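Local coordinates for protein Methylcobalamin\: coenzyme M methyltransferase (Methanosarcina mazei, PDB 4AY8) that catalyses methyl transfer from a methylated corrinoid to coenzyme M, a zinc-dependent step of methanogenesis, at residues Y195-V200 against S238-T243; V28-V33 against A342-Y347; G290-P295 against A308-A313. All coordinates share one frame; numbering follows the deposited sequence.

Contact 1 of 3, residues Y195-V200 against S238-T243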
loop_
_atom_site.group_PDB
_atom_site.type_symbol
_atom_site.label_atom_id
_atom_site.label_comp_id
_atom_site.label_asym_id
_atom_site.label_seq_id
_atom_site.Cartn_x
_atom_site.Cartn_y
_atom_site.Cartn_z
ATOM N N TYR A 195 -8.355 -12.473 -0.243
ATOM C CA TYR A 195 -7.960 -11.723 0.937
ATOM C C TYR A 195 -8.486 -10.287 0.883
ATOM O O TYR A 195 -9.060 -9.796 1.851
ATOM C CB TYR A 195 -6.439 -11.771 1.077
ATOM C CG TYR A 195 -5.844 -11.053 2.259
ATOM C CD1 TYR A 195 -6.458 -11.055 3.488
ATOM C CD2 TYR A 195 -4.639 -10.383 2.138
ATOM C CE1 TYR A 195 -5.887 -10.404 4.569
ATOM C CE2 TYR A 195 -4.057 -9.745 3.208
ATOM C CZ TYR A 195 -4.684 -9.748 4.417
ATOM O OH TYR A 195 -4.095 -9.096 5.474
ATOM N N ALA A 196 -8.314 -9.628 -0.255
ATOM C CA ALA A 196 -8.782 -8.250 -0.424
ATOM C C ALA A 196 -10.302 -8.117 -0.209
ATOM O O ALA A 196 -10.765 -7.197 0.460
ATOM C CB ALA A 196 -8.360 -7.696 -1.788
ATOM N N ASN A 197 -11.086 -9.036 -0.751
ATOM C CA ASN A 197 -12.533 -8.943 -0.564
ATOM C C ASN A 197 -12.924 -9.223 0.892
ATOM O O ASN A 197 -13.869 -8.621 1.411
ATOM C CB ASN A 197 -13.280 -9.846 -1.539
ATOM C CG ASN A 197 -13.380 -9.253 -2.953
ATOM O OD1 ASN A 197 -13.340 -9.984 -3.936
ATOM N ND2 ASN A 197 -13.518 -7.952 -3.053
ATOM N N ALA A 198 -12.173 -10.103 1.561
ATOM C CA ALA A 198 -12.361 -10.355 2.991
ATOM C C ALA A 198 -12.182 -9.064 3.802
ATOM O O ALA A 198 -12.936 -8.796 4.740
ATOM C CB ALA A 198 -11.391 -11.435 3.494
HETATM N N MSE A 199 -11.190 -8.263 3.436
HETATM C CA MSE A 199 -10.954 -6.992 4.121
HETATM C C MSE A 199 -12.077 -5.981 3.858
HETATM O O MSE A 199 -12.419 -5.173 4.739
HETATM C CB MSE A 199 -9.595 -6.406 3.743
HETATM C CG MSE A 199 -8.408 -7.058 4.422
HETATM SE SE MSE A 199 -6.706 -6.074 4.129
HETATM C CE MSE A 199 -6.911 -5.835 2.280
ATOM N N VAL A 200 -12.654 -6.033 2.659
ATOM C CA VAL A 200 -13.811 -5.209 2.337
ATOM C C VAL A 200 -14.997 -5.630 3.204
ATOM O O VAL A 200 -15.631 -4.789 3.832
ATOM C CB VAL A 200 -14.184 -5.256 0.834
ATOM C CG1 VAL A 200 -15.450 -4.461 0.574
ATOM C CG2 VAL A 200 -13.039 -4.728 -0.028
ATOM N N SER A 238 -11.814 -7.445 -9.817
ATOM C CA SER A 238 -12.491 -8.481 -9.021
ATOM C C SER A 238 -12.673 -8.080 -7.552
ATOM O O SER A 238 -13.403 -8.734 -6.810
ATOM C CB SER A 238 -11.742 -9.824 -9.086
ATOM O OG SER A 238 -11.532 -10.257 -10.417
ATOM N N VAL A 239 -11.994 -7.018 -7.131
ATOM C CA VAL A 239 -12.065 -6.540 -5.747
ATOM C C VAL A 239 -13.118 -5.425 -5.663
ATOM O O VAL A 239 -13.085 -4.421 -6.405
ATOM C CB VAL A 239 -10.674 -6.091 -5.253
ATOM C CG1 VAL A 239 -10.746 -5.373 -3.902
ATOM C CG2 VAL A 239 -9.736 -7.293 -5.172
ATOM N N ASN A 240 -14.069 -5.648 -4.763
ATOM C CA ASN A 240 -15.275 -4.842 -4.630
ATOM C C ASN A 240 -15.074 -3.603 -3.778
ATOM O O ASN A 240 -15.760 -3.382 -2.786
ATOM C CB ASN A 240 -16.365 -5.701 -4.014
ATOM C CG ASN A 240 -16.780 -6.815 -4.915
ATOM O OD1 ASN A 240 -17.546 -6.605 -5.847
ATOM N ND2 ASN A 240 -16.279 -8.014 -4.651
ATOM N N SER A 241 -14.119 -2.793 -4.200
ATOM C CA SER A 241 -13.712 -1.623 -3.478
ATOM C C SER A 241 -12.975 -0.687 -4.436
ATOM O O SER A 241 -12.467 -1.106 -5.475
ATOM C CB SER A 241 -12.777 -2.055 -2.351
ATOM O OG SER A 241 -12.320 -0.964 -1.578
ATOM N N VAL A 242 -12.923 0.584 -4.067
ATOM C CA VAL A 242 -11.901 1.484 -4.576
ATOM C C VAL A 242 -10.540 0.896 -4.192
ATOM O O VAL A 242 -10.357 0.426 -3.069
ATOM C CB VAL A 242 -12.101 2.885 -3.984
ATOM C CG1 VAL A 242 -10.880 3.769 -4.197
ATOM C CG2 VAL A 242 -13.374 3.512 -4.569
ATOM N N THR A 243 -9.601 0.888 -5.132
ATOM C CA THR A 243 -8.281 0.321 -4.880
ATOM C C THR A 243 -7.159 1.293 -5.256
ATOM O O THR A 243 -7.343 2.211 -6.069
ATOM C CB THR A 243 -8.053 -1.005 -5.662
ATOM O OG1 THR A 243 -8.165 -0.748 -7.060
ATOM C CG2 THR A 243 -9.035 -2.110 -5.229
#

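Contact 2 of 3, residues V28-V33 against A342-Y347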
loop_
_atom_site.group_PDB
_atom_site.type_symbol
_atom_site.label_atom_id
_atom_site.label_comp_id
_atom_site.label_asym_id
_atom_site.label_seq_id
_atom_site.Cartn_x
_atom_site.Cartn_y
_atom_site.Cartn_z
ATOM N N VAL A 28 -13.314 17.971 -5.293
ATOM C CA VAL A 28 -13.166 18.000 -3.838
ATOM C C VAL A 28 -12.888 19.412 -3.377
ATOM O O VAL A 28 -12.475 20.254 -4.167
ATOM C CB VAL A 28 -12.022 17.050 -3.344
ATOM C CG1 VAL A 28 -12.446 15.597 -3.507
ATOM C CG2 VAL A 28 -10.719 17.328 -4.084
ATOM N N ASP A 29 -13.112 19.671 -2.091
ATOM C CA ASP A 29 -12.789 20.972 -1.513
ATOM C C ASP A 29 -11.288 21.187 -1.376
ATOM O O ASP A 29 -10.818 22.328 -1.434
ATOM C CB ASP A 29 -13.473 21.168 -0.147
ATOM C CG ASP A 29 -13.165 20.054 0.848
ATOM O OD1 ASP A 29 -12.736 18.969 0.427
ATOM O OD2 ASP A 29 -13.377 20.260 2.059
ATOM N N LYS A 30 -10.541 20.102 -1.192
ATOM C CA LYS A 30 -9.086 20.175 -1.039
ATOM C C LYS A 30 -8.473 18.773 -1.137
ATOM O O LYS A 30 -9.170 17.783 -0.946
ATOM C CB LYS A 30 -8.709 20.842 0.292
ATOM C CG LYS A 30 -9.048 20.018 1.538
ATOM C CD LYS A 30 -8.897 20.816 2.814
ATOM C CE LYS A 30 -9.241 19.973 4.035
ATOM N NZ LYS A 30 -8.985 20.680 5.328
ATOM N N VAL A 31 -7.182 18.699 -1.462
ATOM C CA VAL A 31 -6.474 17.431 -1.509
ATOM C C VAL A 31 -6.372 16.837 -0.101
ATOM O O VAL A 31 -5.957 17.506 0.847
ATOM C CB VAL A 31 -5.064 17.592 -2.136
ATOM C CG1 VAL A 31 -4.247 16.312 -1.996
ATOM C CG2 VAL A 31 -5.175 18.013 -3.614
ATOM N N PRO A 32 -6.796 15.582 0.055
ATOM C CA PRO A 32 -6.623 14.898 1.325
ATOM C C PRO A 32 -5.172 14.492 1.569
ATOM O O PRO A 32 -4.426 14.224 0.626
ATOM C CB PRO A 32 -7.513 13.657 1.182
ATOM C CG PRO A 32 -7.615 13.427 -0.233
ATOM C CD PRO A 32 -7.538 14.769 -0.913
ATOM N N VAL A 33 -4.776 14.454 2.833
ATOM C CA VAL A 33 -3.424 14.038 3.205
ATOM C C VAL A 33 -3.466 12.821 4.141
ATOM O O VAL A 33 -4.057 12.846 5.230
ATOM C CB VAL A 33 -2.627 15.218 3.807
ATOM C CG1 VAL A 33 -3.344 15.811 5.014
ATOM C CG2 VAL A 33 -1.207 14.814 4.153
ATOM N N ALA A 342 1.654 21.073 5.556
ATOM C CA ALA A 342 1.902 21.549 4.203
ATOM C C ALA A 342 0.601 21.695 3.408
ATOM O O ALA A 342 0.402 22.678 2.690
ATOM C CB ALA A 342 2.878 20.623 3.485
ATOM N N ARG A 343 -0.270 20.699 3.523
ATOM C CA ARG A 343 -1.547 20.719 2.834
ATOM C C ARG A 343 -2.368 21.891 3.369
ATOM O O ARG A 343 -2.883 22.692 2.603
ATOM C CB ARG A 343 -2.276 19.386 3.032
ATOM C CG ARG A 343 -3.459 19.144 2.111
ATOM C CD ARG A 343 -4.698 19.911 2.525
ATOM N NE ARG A 343 -4.976 19.757 3.940
ATOM C CZ ARG A 343 -5.653 18.746 4.468
ATOM N NH1 ARG A 343 -6.140 17.771 3.705
ATOM N NH2 ARG A 343 -5.842 18.710 5.771
ATOM N N ASP A 344 -2.456 22.000 4.689
ATOM C CA ASP A 344 -3.187 23.093 5.328
ATOM C C ASP A 344 -2.656 24.470 4.920
ATOM O O ASP A 344 -3.435 25.360 4.599
ATOM C CB ASP A 344 -3.156 22.938 6.852
ATOM C CG ASP A 344 -3.934 21.718 7.327
ATOM O OD1 ASP A 344 -4.782 21.216 6.554
ATOM O OD2 ASP A 344 -3.719 21.284 8.478
ATOM N N GLU A 345 -1.339 24.653 4.930
ATOM C CA GLU A 345 -0.766 25.937 4.523
ATOM C C GLU A 345 -1.067 26.230 3.051
ATOM O O GLU A 345 -1.292 27.381 2.675
ATOM C CB GLU A 345 0.747 25.980 4.778
ATOM C CG GLU A 345 1.137 25.948 6.252
ATOM C CD GLU A 345 2.639 25.712 6.476
ATOM O OE1 GLU A 345 3.410 25.724 5.482
ATOM O OE2 GLU A 345 3.041 25.513 7.647
ATOM N N PHE A 346 -1.088 25.188 2.227
ATOM C CA PHE A 346 -1.300 25.350 0.805
ATOM C C PHE A 346 -2.631 26.015 0.495
ATOM O O PHE A 346 -2.733 26.751 -0.471
ATOM C CB PHE A 346 -1.236 23.991 0.097
ATOM C CG PHE A 346 -1.181 24.083 -1.401
ATOM C CD1 PHE A 346 -0.023 24.488 -2.041
ATOM C CD2 PHE A 346 -2.285 23.767 -2.170
ATOM C CE1 PHE A 346 0.035 24.569 -3.421
ATOM C CE2 PHE A 346 -2.230 23.842 -3.556
ATOM C CZ PHE A 346 -1.071 24.247 -4.177
ATOM N N TYR A 347 -3.652 25.728 1.294
ATOM C CA TYR A 347 -4.999 26.241 1.035
ATOM C C TYR A 347 -5.232 27.524 1.810
ATOM O O TYR A 347 -6.349 28.010 1.905
ATOM C CB TYR A 347 -6.056 25.175 1.345
ATOM C CG TYR A 347 -6.008 24.072 0.323
ATOM C CD1 TYR A 347 -6.686 24.193 -0.881
ATOM C CD2 TYR A 347 -5.235 22.941 0.529
ATOM C CE1 TYR A 347 -6.612 23.211 -1.835
ATOM C CE2 TYR A 347 -5.158 21.959 -0.419
ATOM C CZ TYR A 347 -5.851 22.095 -1.597
ATOM O OH TYR A 347 -5.783 21.117 -2.556
HETATM O O HOH W 1 -6.689 22.424 5.417
#

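Contact 3 of 3, residues G290-P295 against A308-A313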
loop_
_atom_site.group_PDB
_atom_site.type_symbol
_atom_site.label_atom_id
_atom_site.label_comp_id
_atom_site.label_asym_id
_atom_site.label_seq_id
_atom_site.Cartn_x
_atom_site.Cartn_y
_atom_site.Cartn_z
ATOM N N GLY A 290 0.921 10.360 -3.612
ATOM C CA GLY A 290 2.317 10.505 -3.201
ATOM C C GLY A 290 2.697 11.950 -2.987
ATOM O O GLY A 290 1.831 12.753 -2.640
ATOM N N ASN A 291 3.976 12.303 -3.176
ATOM C CA ASN A 291 5.068 11.364 -3.463
ATOM C C ASN A 291 6.347 11.777 -2.727
ATOM O O ASN A 291 7.459 11.725 -3.272
ATOM C CB ASN A 291 5.334 11.200 -4.980
ATOM C CG ASN A 291 5.876 12.462 -5.656
ATOM O OD1 ASN A 291 5.621 13.588 -5.219
ATOM N ND2 ASN A 291 6.599 12.268 -6.770
ATOM N N VAL A 292 6.168 12.185 -1.479
ATOM C CA VAL A 292 7.260 12.737 -0.679
ATOM C C VAL A 292 8.111 11.594 -0.131
ATOM O O VAL A 292 7.605 10.664 0.506
ATOM C CB VAL A 292 6.697 13.636 0.447
ATOM C CG1 VAL A 292 7.803 14.138 1.378
ATOM C CG2 VAL A 292 5.907 14.802 -0.166
ATOM N N SER A 293 9.407 11.657 -0.419
ATOM C CA SER A 293 10.336 10.584 -0.111
ATOM C C SER A 293 10.269 10.131 1.329
ATOM O O SER A 293 10.506 10.904 2.241
ATOM C CB SER A 293 11.775 11.032 -0.410
ATOM O OG SER A 293 12.689 9.987 -0.113
ATOM N N SER A 294 9.998 8.857 1.546
ATOM C CA SER A 294 9.990 8.339 2.904
ATOM C C SER A 294 11.389 8.297 3.551
ATOM O O SER A 294 11.572 8.827 4.635
ATOM C CB SER A 294 9.306 6.972 2.950
ATOM O OG SER A 294 7.918 7.120 2.673
ATOM N N PRO A 295 12.384 7.690 2.883
ATOM C CA PRO A 295 13.697 7.568 3.528
ATOM C C PRO A 295 14.549 8.837 3.518
ATOM O O PRO A 295 15.360 9.036 4.422
ATOM C CB PRO A 295 14.395 6.478 2.713
ATOM C CG PRO A 295 13.679 6.399 1.432
ATOM C CD PRO A 295 12.319 6.984 1.591
ATOM N N ALA A 308 8.068 21.863 1.721
ATOM C CA ALA A 308 8.387 22.340 0.367
ATOM C C ALA A 308 8.125 21.246 -0.662
ATOM O O ALA A 308 7.515 21.485 -1.717
ATOM C CB ALA A 308 9.856 22.825 0.256
ATOM N N GLU A 309 8.589 20.043 -0.371
ATOM C CA GLU A 309 8.413 18.945 -1.318
ATOM C C GLU A 309 6.939 18.536 -1.436
ATOM O O GLU A 309 6.469 18.207 -2.518
ATOM C CB GLU A 309 9.318 17.774 -0.951
ATOM C CG GLU A 309 10.794 18.153 -1.099
ATOM C CD GLU A 309 11.743 16.989 -0.940
ATOM O OE1 GLU A 309 11.286 15.852 -0.696
ATOM O OE2 GLU A 309 12.961 17.236 -1.045
ATOM N N ALA A 310 6.218 18.586 -0.322
ATOM C CA ALA A 310 4.772 18.369 -0.322
ATOM C C ALA A 310 4.030 19.419 -1.169
ATOM O O ALA A 310 3.101 19.087 -1.914
ATOM C CB ALA A 310 4.260 18.395 1.082
ATOM N N LYS A 311 4.449 20.679 -1.055
ATOM C CA LYS A 311 3.798 21.766 -1.794
ATOM C C LYS A 311 4.038 21.650 -3.302
ATOM O O LYS A 311 3.156 21.931 -4.093
ATOM C CB LYS A 311 4.211 23.136 -1.232
ATOM C CG LYS A 311 3.711 23.322 0.203
ATOM C CD LYS A 311 3.909 24.728 0.771
ATOM C CE LYS A 311 3.533 24.763 2.245
ATOM N NZ LYS A 311 3.683 26.108 2.878
ATOM N N GLU A 312 5.214 21.177 -3.685
ATOM C CA GLU A 312 5.499 20.888 -5.073
ATOM C C GLU A 312 4.560 19.801 -5.610
ATOM O O GLU A 312 4.068 19.886 -6.742
ATOM C CB GLU A 312 6.958 20.458 -5.226
ATOM C CG GLU A 312 7.297 19.925 -6.600
ATOM C CD GLU A 312 8.747 19.498 -6.718
ATOM O OE1 GLU A 312 9.263 18.797 -5.802
ATOM O OE2 GLU A 312 9.370 19.858 -7.741
ATOM N N ALA A 313 4.305 18.784 -4.794
ATOM C CA ALA A 313 3.394 17.727 -5.193
ATOM C C ALA A 313 1.992 18.308 -5.422
ATOM O O ALA A 313 1.359 18.033 -6.436
ATOM C CB ALA A 313 3.371 16.608 -4.139
HETATM O O HOH W 2 10.207 13.945 -2.033
#

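Contact 1 of 3, residues Y195-V200 against S238-T243
Asn197, Ala196 and Val200 of helix 178-202 lean on the turn that leads from helix 221-238 into strand 242-246, a mixed apolar and polar helix-to-loop contact at the N-terminal end of a barrel strand in this URO-D-type (TIM-barrel) fold. Together the two segments bury 258 Å². The inner part is apolar: the Ala196 CB methyl meets both methyls of Val239, CG2 at 3.7 Å and CG1 at 3.9 Å, and both side chains also touch Ile207 on the neighbouring strand 206-210. One helical turn on, at the partly exposed margin, Val200 spreads its two methyls over the turn. Having CG1 anti to the backbone N (chi1 176°) leaves CG2 to face Ser241, at 3.6 Å from its CB, while Val200 CG1 lies 3.5 Å from the carbonyl Asn240 O. That carbonyl belongs to an inverse gamma turn centred on Asn240 and closed by a weak bond from Ser241 N to Val239 O, 2.9 Å long. Ser241 OG points past the valine and donates to Val242 O. On the outer side, the amide of Asn197 is laid against the backbone from Ser238 to Asn240, its plane 36° from that of the Asn240 amide. The chemistry therefore divides by depth: Ala196 and Val239 form the buried apolar side next to Ile207, while Val200, the amides and the turn backbone lie nearer the solvent.

Contact 2 of 3, residues V28-V33 against A342-Y347
Lys30 and Val31 meet Arg343 and Tyr347 where the segment 28-33, following helix 15-24, runs beside helix 333-346, the last helix of this URO-D (TIM-barrel) fold. Strand 320-323 lies next to both: Pro32 is backbone-bonded to Leu321, and the side chains of Val31, Val33 and Arg343 touch that residue.

The Lys30 side chain traces the contact. Its CB sits over one face of the Tyr347 ring, 3.7 Å from the centroid and 12° off the normal, a CH-pi contact; Phe346 CD2 lies over the opposite face, toward the rim. With CG set between the backbone N and the carbonyl carbon (chi1 69°) and the chain extended beyond it, CD and CE pass on to Arg343. Lys30 CD comes within 4.2 Å of Arg343 CZ, and CE lies over the centre of that flat group, 3.7 Å above its plane. At the tip, NZ donates to a water at 2.9 Å, and this water in turn bridges to Asp344 OD1.

The guanidinium is also covered on its other face by Val33 CG1, 3.5 Å from the plane and offset toward the rim. Arg343 NE and NH2 both grip Asp344 OD1 from one face of the carboxylate, and NH2 has a second salt-bridge partner in Glu76. Asp344 and Glu76 probably offset the nearness of the two positive groups, Lys30 sharing in this through the water.

Backbone polar groups of Val31 are taken up by Arg343 on the helix and Tyr347 just past its end. Tyr347 OH accepts from Val31 N at 3.0 Å, and Arg343 NH1 donates to Val31 O at 2.9 Å, the oxygen lying exactly in the guanidinium plane and the N-H...O angle reaching 168°.

Contact 3 of 3, residues G290-P295 against A308-A313
Val292, Glu309 and Ala313 account for most of the 191 Å² buried where the end of strand 287-292 packs against helix 303-315. Val292 rests CG2 on the helix backbone at Ala310: this methyl is 3.7 Å from Ala310 CA and 4.1 Å from Ala310 CB. Leu339 of helix 333-346 touches both residues.

Glu309 packs beside Val292, and its carboxylate reaches the other segment through one ordered water. Glu309 OE1 accepts a hydrogen bond from this water, 2.6 Å away, and the water accepts from Ser293 N at 2.9 Å, so the backbone N-H just past the strand is tied to the helix indirectly. Glu309 OE1 also bonds Thr297, while Ser293, the N-cap of helix 294-298, directs its OG to Phe296 N.

Ala313, one turn further on, points its methyl at the strand and meets Asn291 OD1 at 3.9 Å; the ND2 of that amide is held by the carbonyls of Gly273 and Glu269.

The axes of strand 290-292 and helix 308-313 approach to 8.0 Å, with 151° between their directions. Strand 287-292, helix 303-315 running back against it, and the parallel neighbour strand 320-323 form a beta-alpha-beta unit, the repeat from which a TIM barrel is built.

From the N terminus, segment 28-33 comes first and is joined by 342-347 near the C terminus, so contact 2 closes a loop of nearly the whole chain. Contacts 1 and 3 both fall within that span, one after the other without crossing: 238-243 returns to helix 178-202 before the short connection of contact 3 opens at 290-295 and closes at 308-313. Contacts 2 and 3 are adjoining, with Ala342 CB 3.6 Å from Ala310 CB and a salt bridge between Glu345 and Lys311, which joins the last two long helices. Contacts 1 and 3 reach the same parallel sheet on opposite sides of the chain's centre, their own centres about 28 Å apart.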